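Local coordinates for protein (endonuclease) (Salmonella typhimurium, PDB 1BYR) that is a bacterial endonuclease whose chain carries a PLD-like domain, a mixed beta sheet with helices packed against it, and which assembles as two copies, at residues 55-60 against 143-148; 31-36 against 139-144; 45-50 against 75-80. One frame throughout, in Å; residues are numbered along the deposited sequence.

Contact 1 of 3, residues 55-60 against 143-148; sequences DVKIVI and DRWNQG
The indole of Trp145 is the flat group on which Lys57, Ile58 and Val59 converge. At its edge, in the ring plane, lies the carbonyl oxygen of Ile58, 3.3 Å from CZ3, so a negatively polarised atom meets the slightly positive C-H rim. Val59 reaches the same edge with CG1, the two side chains crossing at about a right angle; the modelled separation there is too short to trust. Lys57 CD stands obliquely above the benzo end, 4.3 Å from CZ2, and this long aliphatic chain suits a partly exposed border, greasy along its length and charged at its tip. The ring also stacks with Trp141 and makes a cation-pi contact with Arg85.

A second flat group, the guanidinium of Arg144, has the carboxylate carbon of Asp143 in plane at its edge. NH1 of Arg144 forms a salt bridge with Asp143 OD2 at 2.8 Å, approaching from above the carboxylate plane, and a second with Glu12 of the second subunit. Gln147 NE2 gives a hydrogen bond of 2.8 Å to Asp143 O, arriving from above the carbonyl plane.

Strand 55-61 runs between strands 29-34 and 84-87. Its Lys57 and Val59 face the last turns of helix 131-146, while Ile58, pointing the other way, packs on Leu46 of helix 40-51 and Ile77 of helix 68-79, so the strand is sandwiched between helices on two sides.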
loop_
_atom_site.group_PDB
_atom_site.type_symbol
_atom_site.label_atom_id
_atom_site.label_comp_id
_atom_site.label_asym_id
_atom_site.label_seq_id
_atom_site.Cartn_x
_atom_site.Cartn_y
_atom_site.Cartn_z
ATOM N N ASP A 55 -16.140 -10.046 -14.906
ATOM C CA ASP A 55 -15.821 -11.232 -14.115
ATOM C C ASP A 55 -15.072 -10.776 -12.858
ATOM O O ASP A 55 -13.861 -10.531 -12.892
ATOM C CB ASP A 55 -14.962 -12.189 -14.958
ATOM C CG ASP A 55 -14.426 -13.373 -14.168
ATOM O OD1 ASP A 55 -14.823 -13.562 -13.000
ATOM O OD2 ASP A 55 -13.599 -14.126 -14.719
ATOM N N VAL A 56 -15.814 -10.630 -11.761
ATOM C CA VAL A 56 -15.254 -10.188 -10.482
ATOM C C VAL A 56 -15.067 -11.304 -9.441
ATOM O O VAL A 56 -15.998 -12.057 -9.140
ATOM C CB VAL A 56 -16.159 -9.079 -9.847
ATOM C CG1 VAL A 56 -15.483 -8.487 -8.606
ATOM C CG2 VAL A 56 -16.453 -7.973 -10.879
ATOM N N LYS A 57 -13.850 -11.419 -8.902
ATOM C CA LYS A 57 -13.557 -12.404 -7.859
ATOM C C LYS A 57 -12.732 -11.701 -6.769
ATOM O O LYS A 57 -11.804 -10.931 -7.062
ATOM C CB LYS A 57 -12.804 -13.605 -8.442
ATOM C CG LYS A 57 -13.677 -14.485 -9.336
ATOM C CD LYS A 57 -13.007 -15.806 -9.649
ATOM C CE LYS A 57 -13.713 -16.543 -10.782
ATOM N NZ LYS A 57 -13.010 -17.817 -11.157
ATOM N N ILE A 58 -13.072 -11.965 -5.510
ATOM C CA ILE A 58 -12.416 -11.307 -4.387
ATOM C C ILE A 58 -11.962 -12.216 -3.243
ATOM O O ILE A 58 -12.681 -13.126 -2.836
ATOM C CB ILE A 58 -13.387 -10.248 -3.805
ATOM C CG1 ILE A 58 -13.991 -9.439 -4.948
ATOM C CG2 ILE A 58 -12.678 -9.347 -2.795
ATOM C CD1 ILE A 58 -15.087 -8.481 -4.518
ATOM N N VAL A 59 -10.748 -11.987 -2.738
ATOM C CA VAL A 59 -10.240 -12.749 -1.593
ATOM C C VAL A 59 -9.835 -11.733 -0.549
ATOM O O VAL A 59 -9.043 -10.830 -0.828
ATOM C CB VAL A 59 -9.003 -13.609 -1.934
ATOM C CG1 VAL A 59 -9.445 -14.848 -2.659
ATOM C CG2 VAL A 59 -8.012 -12.812 -2.754
ATOM N N ILE A 60 -10.399 -11.861 0.648
ATOM C CA ILE A 60 -10.097 -10.923 1.718
ATOM C C ILE A 60 -9.571 -11.605 2.971
ATOM O O ILE A 60 -9.718 -12.813 3.144
ATOM C CB ILE A 60 -11.356 -10.117 2.090
ATOM C CG1 ILE A 60 -12.354 -11.011 2.835
ATOM C CG2 ILE A 60 -11.999 -9.578 0.823
ATOM C CD1 ILE A 60 -13.704 -10.326 3.144
ATOM N N ASP A 143 -2.732 -17.390 -5.689
ATOM C CA ASP A 143 -2.199 -18.175 -4.585
ATOM C C ASP A 143 -2.999 -17.955 -3.301
ATOM O O ASP A 143 -3.261 -18.892 -2.556
ATOM C CB ASP A 143 -0.732 -17.810 -4.342
ATOM C CG ASP A 143 -0.129 -18.619 -3.232
ATOM O OD1 ASP A 143 0.262 -19.770 -3.505
ATOM O OD2 ASP A 143 -0.063 -18.115 -2.092
ATOM N N ARG A 144 -3.382 -16.711 -3.038
ATOM C CA ARG A 144 -4.157 -16.385 -1.844
ATOM C C ARG A 144 -5.592 -16.879 -1.987
ATOM O O ARG A 144 -6.167 -17.392 -1.040
ATOM C CB ARG A 144 -4.149 -14.873 -1.615
ATOM C CG ARG A 144 -2.913 -14.330 -0.839
ATOM C CD ARG A 144 -1.590 -14.992 -1.243
ATOM N NE ARG A 144 -0.435 -14.289 -0.667
ATOM C CZ ARG A 144 0.839 -14.635 -0.854
ATOM N NH1 ARG A 144 1.146 -15.687 -1.600
ATOM N NH2 ARG A 144 1.812 -13.898 -0.324
ATOM N N TRP A 145 -6.167 -16.724 -3.175
ATOM C CA TRP A 145 -7.533 -17.190 -3.442
ATOM C C TRP A 145 -7.641 -18.711 -3.256
ATOM O O TRP A 145 -8.548 -19.212 -2.584
ATOM C CB TRP A 145 -7.937 -16.808 -4.872
ATOM C CG TRP A 145 -9.167 -17.500 -5.390
ATOM C CD1 TRP A 145 -9.210 -18.651 -6.134
ATOM C CD2 TRP A 145 -10.529 -17.080 -5.237
ATOM N NE1 TRP A 145 -10.504 -18.965 -6.447
ATOM C CE2 TRP A 145 -11.335 -18.019 -5.906
ATOM C CE3 TRP A 145 -11.139 -15.998 -4.595
ATOM C CZ2 TRP A 145 -12.731 -17.909 -5.957
ATOM C CZ3 TRP A 145 -12.529 -15.892 -4.646
ATOM C CH2 TRP A 145 -13.307 -16.839 -5.322
ATOM N N ASN A 146 -6.693 -19.435 -3.836
ATOM C CA ASN A 146 -6.676 -20.890 -3.760
ATOM C C ASN A 146 -6.708 -21.479 -2.357
ATOM O O ASN A 146 -7.106 -22.627 -2.184
ATOM C CB ASN A 146 -5.471 -21.438 -4.532
ATOM C CG ASN A 146 -5.628 -21.255 -6.038
ATOM O OD1 ASN A 146 -6.704 -20.918 -6.516
ATOM N ND2 ASN A 146 -4.552 -21.479 -6.775
ATOM N N GLN A 147 -6.301 -20.717 -1.348
ATOM C CA GLN A 147 -6.345 -21.249 0.006
ATOM C C GLN A 147 -7.382 -20.522 0.848
ATOM O O GLN A 147 -7.295 -20.489 2.085
ATOM C CB GLN A 147 -4.973 -21.153 0.673
ATOM C CG GLN A 147 -4.374 -19.787 0.682
ATOM C CD GLN A 147 -2.893 -19.848 0.910
ATOM O OE1 GLN A 147 -2.418 -20.442 1.881
ATOM N NE2 GLN A 147 -2.139 -19.240 0.020
ATOM N N GLY A 148 -8.361 -19.931 0.169
ATOM C CA GLY A 148 -9.413 -19.212 0.859
ATOM C C GLY A 148 -10.647 -20.068 1.048
ATOM O O GLY A 148 -10.752 -21.169 0.487
#

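Contact 2 of 3, residues 31-36 against 139-144; sequences RMMAYS and EHWQDR
His140, the first residue of 139-144 to touch 31-36, meets Met33: CD2 of His140 is 3.4 Å from Met33 SD, which comes in obliquely to the ring, the two side chains crossing at about a right angle. The polar end of this imidazole is engaged elsewhere, since NE2 bonds to Asp95, and its ring stacks on Tyr9 of the second subunit.

Trp141 follows, its CB directed toward the strand. Its NE1 donates to Met32 O at 3.0 Å with an angle of 140°; the acceptor is in the ring plane, although the donor stands above the carbonyl plane. Arg31 lies over one face of the indole, CD 3.5 Å from the centroid of the six-membered ring, a CH-pi contact. Met33 CG comes within 3.4 Å of Trp141 CD1.

At Arg144 the aliphatic stem is what counts: Met33 CE sits 3.5 Å from its CG. The Met33 chain bends at chi3 (85°), which sets CE against both this stem and His140 CD2. Arg144's guanidinium also carries His140 ND1 over its centre.

The flexible thioether of Met33 thus adapts to the two rings and to the arginine stem, and the buried indole N-H finds an acceptor. Arg31 gives the ring its methylenes, while its charge pairs with Asp55; any cation-pi attraction is long and at most weak.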
loop_
_atom_site.group_PDB
_atom_site.type_symbol
_atom_site.label_atom_id
_atom_site.label_comp_id
_atom_site.label_asym_id
_atom_site.label_seq_id
_atom_site.Cartn_x
_atom_site.Cartn_y
_atom_site.Cartn_z
ATOM N N ARG A 31 -9.806 -8.748 -10.153
ATOM C CA ARG A 31 -9.314 -9.728 -9.187
ATOM C C ARG A 31 -8.863 -8.850 -8.036
ATOM O O ARG A 31 -7.878 -8.142 -8.161
ATOM C CB ARG A 31 -8.122 -10.505 -9.764
ATOM C CG ARG A 31 -8.501 -11.539 -10.830
ATOM C CD ARG A 31 -9.532 -12.526 -10.306
ATOM N NE ARG A 31 -9.926 -13.502 -11.318
ATOM C CZ ARG A 31 -11.070 -13.465 -11.996
ATOM N NH1 ARG A 31 -11.952 -12.493 -11.781
ATOM N NH2 ARG A 31 -11.335 -14.411 -12.887
ATOM N N MET A 32 -9.605 -8.879 -6.934
ATOM C CA MET A 32 -9.316 -8.036 -5.778
ATOM C C MET A 32 -8.836 -8.750 -4.511
ATOM O O MET A 32 -9.280 -9.857 -4.195
ATOM C CB MET A 32 -10.569 -7.217 -5.449
ATOM C CG MET A 32 -10.423 -6.216 -4.315
ATOM S SD MET A 32 -12.003 -5.387 -4.118
ATOM C CE MET A 32 -11.619 -3.985 -3.213
ATOM N N MET A 33 -7.922 -8.088 -3.792
ATOM C CA MET A 33 -7.363 -8.584 -2.536
ATOM C C MET A 33 -7.612 -7.457 -1.549
ATOM O O MET A 33 -7.348 -6.291 -1.855
ATOM C CB MET A 33 -5.835 -8.790 -2.632
ATOM C CG MET A 33 -5.337 -9.747 -3.722
ATOM S SD MET A 33 -3.528 -9.992 -3.679
ATOM C CE MET A 33 -3.353 -11.282 -2.469
ATOM N N ALA A 34 -8.113 -7.780 -0.360
ATOM C CA ALA A 34 -8.358 -6.744 0.616
ATOM C C ALA A 34 -8.124 -7.206 2.037
ATOM O O ALA A 34 -8.229 -8.387 2.339
ATOM C CB ALA A 34 -9.782 -6.247 0.482
ATOM N N TYR A 35 -7.791 -6.258 2.907
ATOM C CA TYR A 35 -7.632 -6.546 4.326
ATOM C C TYR A 35 -9.024 -6.080 4.777
ATOM O O TYR A 35 -10.011 -6.689 4.395
ATOM C CB TYR A 35 -6.518 -5.678 4.913
ATOM C CG TYR A 35 -6.400 -5.729 6.420
ATOM C CD1 TYR A 35 -6.628 -6.907 7.121
ATOM C CD2 TYR A 35 -6.054 -4.597 7.140
ATOM C CE1 TYR A 35 -6.516 -6.951 8.508
ATOM C CE2 TYR A 35 -5.942 -4.628 8.527
ATOM C CZ TYR A 35 -6.169 -5.808 9.207
ATOM O OH TYR A 35 -6.039 -5.844 10.579
ATOM N N SER A 36 -9.126 -5.003 5.541
ATOM C CA SER A 36 -10.446 -4.506 5.932
ATOM C C SER A 36 -11.281 -4.225 4.678
ATOM O O SER A 36 -10.902 -3.405 3.847
ATOM C CB SER A 36 -10.288 -3.236 6.740
ATOM O OG SER A 36 -9.290 -3.432 7.696
ATOM N N GLU A 139 -0.728 -13.942 -10.122
ATOM C CA GLU A 139 -0.206 -15.140 -9.486
ATOM C C GLU A 139 -0.290 -14.980 -7.967
ATOM O O GLU A 139 -0.570 -15.924 -7.238
ATOM C CB GLU A 139 1.247 -15.373 -9.903
ATOM C CG GLU A 139 1.416 -15.833 -11.339
ATOM C CD GLU A 139 2.879 -15.952 -11.719
ATOM O OE1 GLU A 139 3.716 -15.367 -11.001
ATOM O OE2 GLU A 139 3.201 -16.621 -12.724
ATOM N N HIS A 140 -0.054 -13.759 -7.506
ATOM C CA HIS A 140 -0.110 -13.410 -6.078
ATOM C C HIS A 140 -1.561 -13.535 -5.615
ATOM O O HIS A 140 -1.840 -14.064 -4.542
ATOM C CB HIS A 140 0.378 -11.961 -5.912
ATOM C CG HIS A 140 0.389 -11.461 -4.501
ATOM N ND1 HIS A 140 1.189 -12.009 -3.515
ATOM C CD2 HIS A 140 -0.192 -10.374 -3.942
ATOM C CE1 HIS A 140 1.079 -11.293 -2.409
ATOM N NE2 HIS A 140 0.254 -10.292 -2.651
ATOM N N TRP A 141 -2.483 -13.042 -6.434
ATOM C CA TRP A 141 -3.910 -13.107 -6.118
ATOM C C TRP A 141 -4.406 -14.563 -6.110
ATOM O O TRP A 141 -5.127 -14.992 -5.197
ATOM C CB TRP A 141 -4.711 -12.306 -7.157
ATOM C CG TRP A 141 -6.183 -12.352 -6.925
ATOM C CD1 TRP A 141 -6.925 -11.465 -6.218
ATOM C CD2 TRP A 141 -7.083 -13.397 -7.333
ATOM N NE1 TRP A 141 -8.235 -11.890 -6.151
ATOM C CE2 TRP A 141 -8.356 -13.076 -6.828
ATOM C CE3 TRP A 141 -6.924 -14.579 -8.074
ATOM C CZ2 TRP A 141 -9.479 -13.887 -7.038
ATOM C CZ3 TRP A 141 -8.041 -15.392 -8.282
ATOM C CH2 TRP A 141 -9.304 -15.040 -7.757
ATOM N N GLN A 142 -4.007 -15.313 -7.137
ATOM C CA GLN A 142 -4.399 -16.708 -7.306
ATOM C C GLN A 142 -3.957 -17.606 -6.160
ATOM O O GLN A 142 -4.706 -18.486 -5.711
ATOM C CB GLN A 142 -3.830 -17.231 -8.616
ATOM C CG GLN A 142 -4.400 -18.557 -9.025
ATOM C CD GLN A 142 -5.852 -18.455 -9.387
ATOM O OE1 GLN A 142 -6.705 -19.131 -8.819
ATOM N NE2 GLN A 142 -6.161 -17.591 -10.338
ATOM N N ASP A 143 -2.732 -17.390 -5.689
ATOM C CA ASP A 143 -2.199 -18.175 -4.585
ATOM C C ASP A 143 -2.999 -17.955 -3.301
ATOM O O ASP A 143 -3.261 -18.892 -2.556
ATOM C CB ASP A 143 -0.732 -17.810 -4.342
ATOM C CG ASP A 143 -0.129 -18.619 -3.232
ATOM O OD1 ASP A 143 0.262 -19.770 -3.505
ATOM O OD2 ASP A 143 -0.063 -18.115 -2.092
ATOM N N ARG A 144 -3.382 -16.711 -3.038
ATOM C CA ARG A 144 -4.157 -16.385 -1.844
ATOM C C ARG A 144 -5.592 -16.879 -1.987
ATOM O O ARG A 144 -6.167 -17.392 -1.040
ATOM C CB ARG A 144 -4.149 -14.873 -1.615
ATOM C CG ARG A 144 -2.913 -14.330 -0.839
ATOM C CD ARG A 144 -1.590 -14.992 -1.243
ATOM N NE ARG A 144 -0.435 -14.289 -0.667
ATOM C CZ ARG A 144 0.839 -14.635 -0.854
ATOM N NH1 ARG A 144 1.146 -15.687 -1.600
ATOM N NH2 ARG A 144 1.812 -13.898 -0.324
#

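Contact 3 of 3, residues 45-50 against 75-80; sequences ALVAAK and NYIANS
Val47 is the bump of this contact, and the hollow that takes it is walled by Tyr76, Ile77 and Ser80. Its two methyls divide the work. CG1 pushes deeper, 3.3 Å from Tyr76 CE2, 3.9 Å from Ile77 CD1 and 3.6 Å from Ser80 OG, so a single methyl touches all three walls. CG2 turns to the phenol end instead and lies 3.1 Å from Tyr76 OH, a tight fit. The aromatic side chain crosses Val47 at about a right angle; CG of Tyr76 is anti to the backbone N (chi1 179°), and the far end of the ring comes nearer to Val47 than the direction of CB alone would suggest.

Each residue type suits its wall. A beta-branched valine is short and broad, so both methyls find partners, and a small serine lets the other helix come near: the CA atoms of Val47 and Ser80 are the nearest pair. Deeper in, toward the sheet, Ile77 CD1 also reaches Leu46, 4.3 Å from its CB.

On the outer side the seam turns polar. Lys50 NZ gives a hydrogen bond of 3.0 Å to a water, which in turn donates to Ser80 O at 2.7 Å, bridging the two segments through the backbone of Ser80.

The two short axes run parallel, 2° apart and 10.1 Å from each other. Such side-by-side helices are characteristic of successive beta-alpha-beta crossovers: helices 40-51 and 68-79 connect the neighbouring parallel strands 29-34, 55-61 and 84-87 and lie together on one side of the sheet.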
loop_
_atom_site.group_PDB
_atom_site.type_symbol
_atom_site.label_atom_id
_atom_site.label_comp_id
_atom_site.label_asym_id
_atom_site.label_seq_id
_atom_site.Cartn_x
_atom_site.Cartn_y
_atom_site.Cartn_z
ATOM N N ALA A 45 -19.730 -0.089 -6.343
ATOM C CA ALA A 45 -18.988 -0.048 -7.598
ATOM C C ALA A 45 -18.637 -1.451 -8.111
ATOM O O ALA A 45 -18.716 -1.715 -9.311
ATOM C CB ALA A 45 -17.704 0.795 -7.434
ATOM N N LEU A 46 -18.255 -2.353 -7.209
ATOM C CA LEU A 46 -17.912 -3.713 -7.601
ATOM C C LEU A 46 -19.139 -4.432 -8.167
ATOM O O LEU A 46 -19.061 -5.087 -9.210
ATOM C CB LEU A 46 -17.337 -4.493 -6.407
ATOM C CG LEU A 46 -15.943 -4.042 -5.948
ATOM C CD1 LEU A 46 -15.689 -4.509 -4.504
ATOM C CD2 LEU A 46 -14.892 -4.588 -6.902
ATOM N N VAL A 47 -20.280 -4.296 -7.498
ATOM C CA VAL A 47 -21.497 -4.937 -7.987
ATOM C C VAL A 47 -21.976 -4.292 -9.290
ATOM O O VAL A 47 -22.579 -4.963 -10.131
ATOM C CB VAL A 47 -22.619 -4.901 -6.921
ATOM C CG1 VAL A 47 -22.060 -5.281 -5.552
ATOM C CG2 VAL A 47 -23.244 -3.535 -6.879
ATOM N N ALA A 48 -21.708 -3.006 -9.480
ATOM C CA ALA A 48 -22.102 -2.369 -10.739
ATOM C C ALA A 48 -21.238 -2.969 -11.842
ATOM O O ALA A 48 -21.678 -3.107 -12.984
ATOM C CB ALA A 48 -21.905 -0.863 -10.686
ATOM N N ALA A 49 -20.004 -3.333 -11.503
ATOM C CA ALA A 49 -19.107 -3.945 -12.479
ATOM C C ALA A 49 -19.668 -5.311 -12.877
ATOM O O ALA A 49 -19.750 -5.645 -14.059
ATOM C CB ALA A 49 -17.708 -4.109 -11.887
ATOM N N LYS A 50 -20.046 -6.104 -11.886
ATOM C CA LYS A 50 -20.628 -7.424 -12.149
ATOM C C LYS A 50 -21.843 -7.296 -13.086
ATOM O O LYS A 50 -21.958 -8.016 -14.075
ATOM C CB LYS A 50 -21.055 -8.070 -10.825
ATOM C CG LYS A 50 -21.746 -9.418 -10.972
ATOM C CD LYS A 50 -20.731 -10.539 -11.100
ATOM C CE LYS A 50 -21.425 -11.878 -11.296
ATOM N NZ LYS A 50 -22.811 -11.682 -11.808
ATOM N N ASN A 75 -21.914 -9.775 2.741
ATOM C CA ASN A 75 -23.253 -10.272 2.393
ATOM C C ASN A 75 -23.740 -9.590 1.110
ATOM O O ASN A 75 -24.258 -10.235 0.193
ATOM C CB ASN A 75 -24.260 -10.007 3.525
ATOM C CG ASN A 75 -24.148 -11.011 4.662
ATOM O OD1 ASN A 75 -24.675 -10.792 5.759
ATOM N ND2 ASN A 75 -23.470 -12.110 4.410
ATOM N N TYR A 76 -23.573 -8.275 1.052
ATOM C CA TYR A 76 -23.958 -7.509 -0.125
ATOM C C TYR A 76 -23.251 -8.060 -1.370
ATOM O O TYR A 76 -23.875 -8.283 -2.404
ATOM C CB TYR A 76 -23.587 -6.039 0.084
ATOM C CG TYR A 76 -23.910 -5.154 -1.083
ATOM C CD1 TYR A 76 -25.220 -4.981 -1.508
ATOM C CD2 TYR A 76 -22.906 -4.490 -1.770
ATOM C CE1 TYR A 76 -25.517 -4.169 -2.589
ATOM C CE2 TYR A 76 -23.192 -3.684 -2.840
ATOM C CZ TYR A 76 -24.495 -3.524 -3.250
ATOM O OH TYR A 76 -24.771 -2.719 -4.331
ATOM N N ILE A 77 -21.951 -8.307 -1.259
ATOM C CA ILE A 77 -21.169 -8.824 -2.373
ATOM C C ILE A 77 -21.579 -10.246 -2.804
ATOM O O ILE A 77 -21.774 -10.504 -4.002
ATOM C CB ILE A 77 -19.648 -8.787 -2.036
ATOM C CG1 ILE A 77 -19.198 -7.338 -1.876
ATOM C CG2 ILE A 77 -18.840 -9.478 -3.111
ATOM C CD1 ILE A 77 -19.196 -6.542 -3.161
ATOM N N ALA A 78 -21.714 -11.170 -1.854
ATOM C CA ALA A 78 -22.108 -12.530 -2.201
ATOM C C ALA A 78 -23.511 -12.581 -2.838
ATOM O O ALA A 78 -23.734 -13.315 -3.798
ATOM C CB ALA A 78 -22.062 -13.423 -0.970
ATOM N N ASN A 79 -24.446 -11.792 -2.305
ATOM C CA ASN A 79 -25.816 -11.735 -2.819
ATOM C C ASN A 79 -25.867 -11.344 -4.292
ATOM O O ASN A 79 -26.844 -11.636 -4.981
ATOM C CB ASN A 79 -26.653 -10.743 -2.011
ATOM C CG ASN A 79 -26.974 -11.252 -0.627
ATOM O OD1 ASN A 79 -27.126 -12.454 -0.409
ATOM N ND2 ASN A 79 -27.079 -10.345 0.325
ATOM N N SER A 80 -24.815 -10.677 -4.766
ATOM C CA SER A 80 -24.727 -10.248 -6.161
ATOM C C SER A 80 -24.116 -11.295 -7.091
ATOM O O SER A 80 -23.973 -11.054 -8.281
ATOM C CB SER A 80 -23.910 -8.965 -6.273
ATOM O OG SER A 80 -24.532 -7.926 -5.553
HETATM O O HOH W 1 -25.258 -10.445 -10.541
#

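In the fold
From the N terminus, strand 29-34 opens contact 2, which closes only at helix 131-146, about a hundred residues on. Within that long loop lies contact 3 entire, from helix 40-51 to helix 68-79. Strand 55-61 falls between these two helices and starts contact 1, whose other end comes later on helix 131-146, so contacts 1 and 3 cross. Contacts 1 and 2 finish on the same helix, sharing Asp143 and Arg144, and their strands are sheet neighbours, tied by a probable hydrogen bond from Val59 N to Met32 O. Contact 3 joins the opposite helical layer, touching contact 1 where Val56 packs on Ala49 and contact 2 where Met32 meets Leu46.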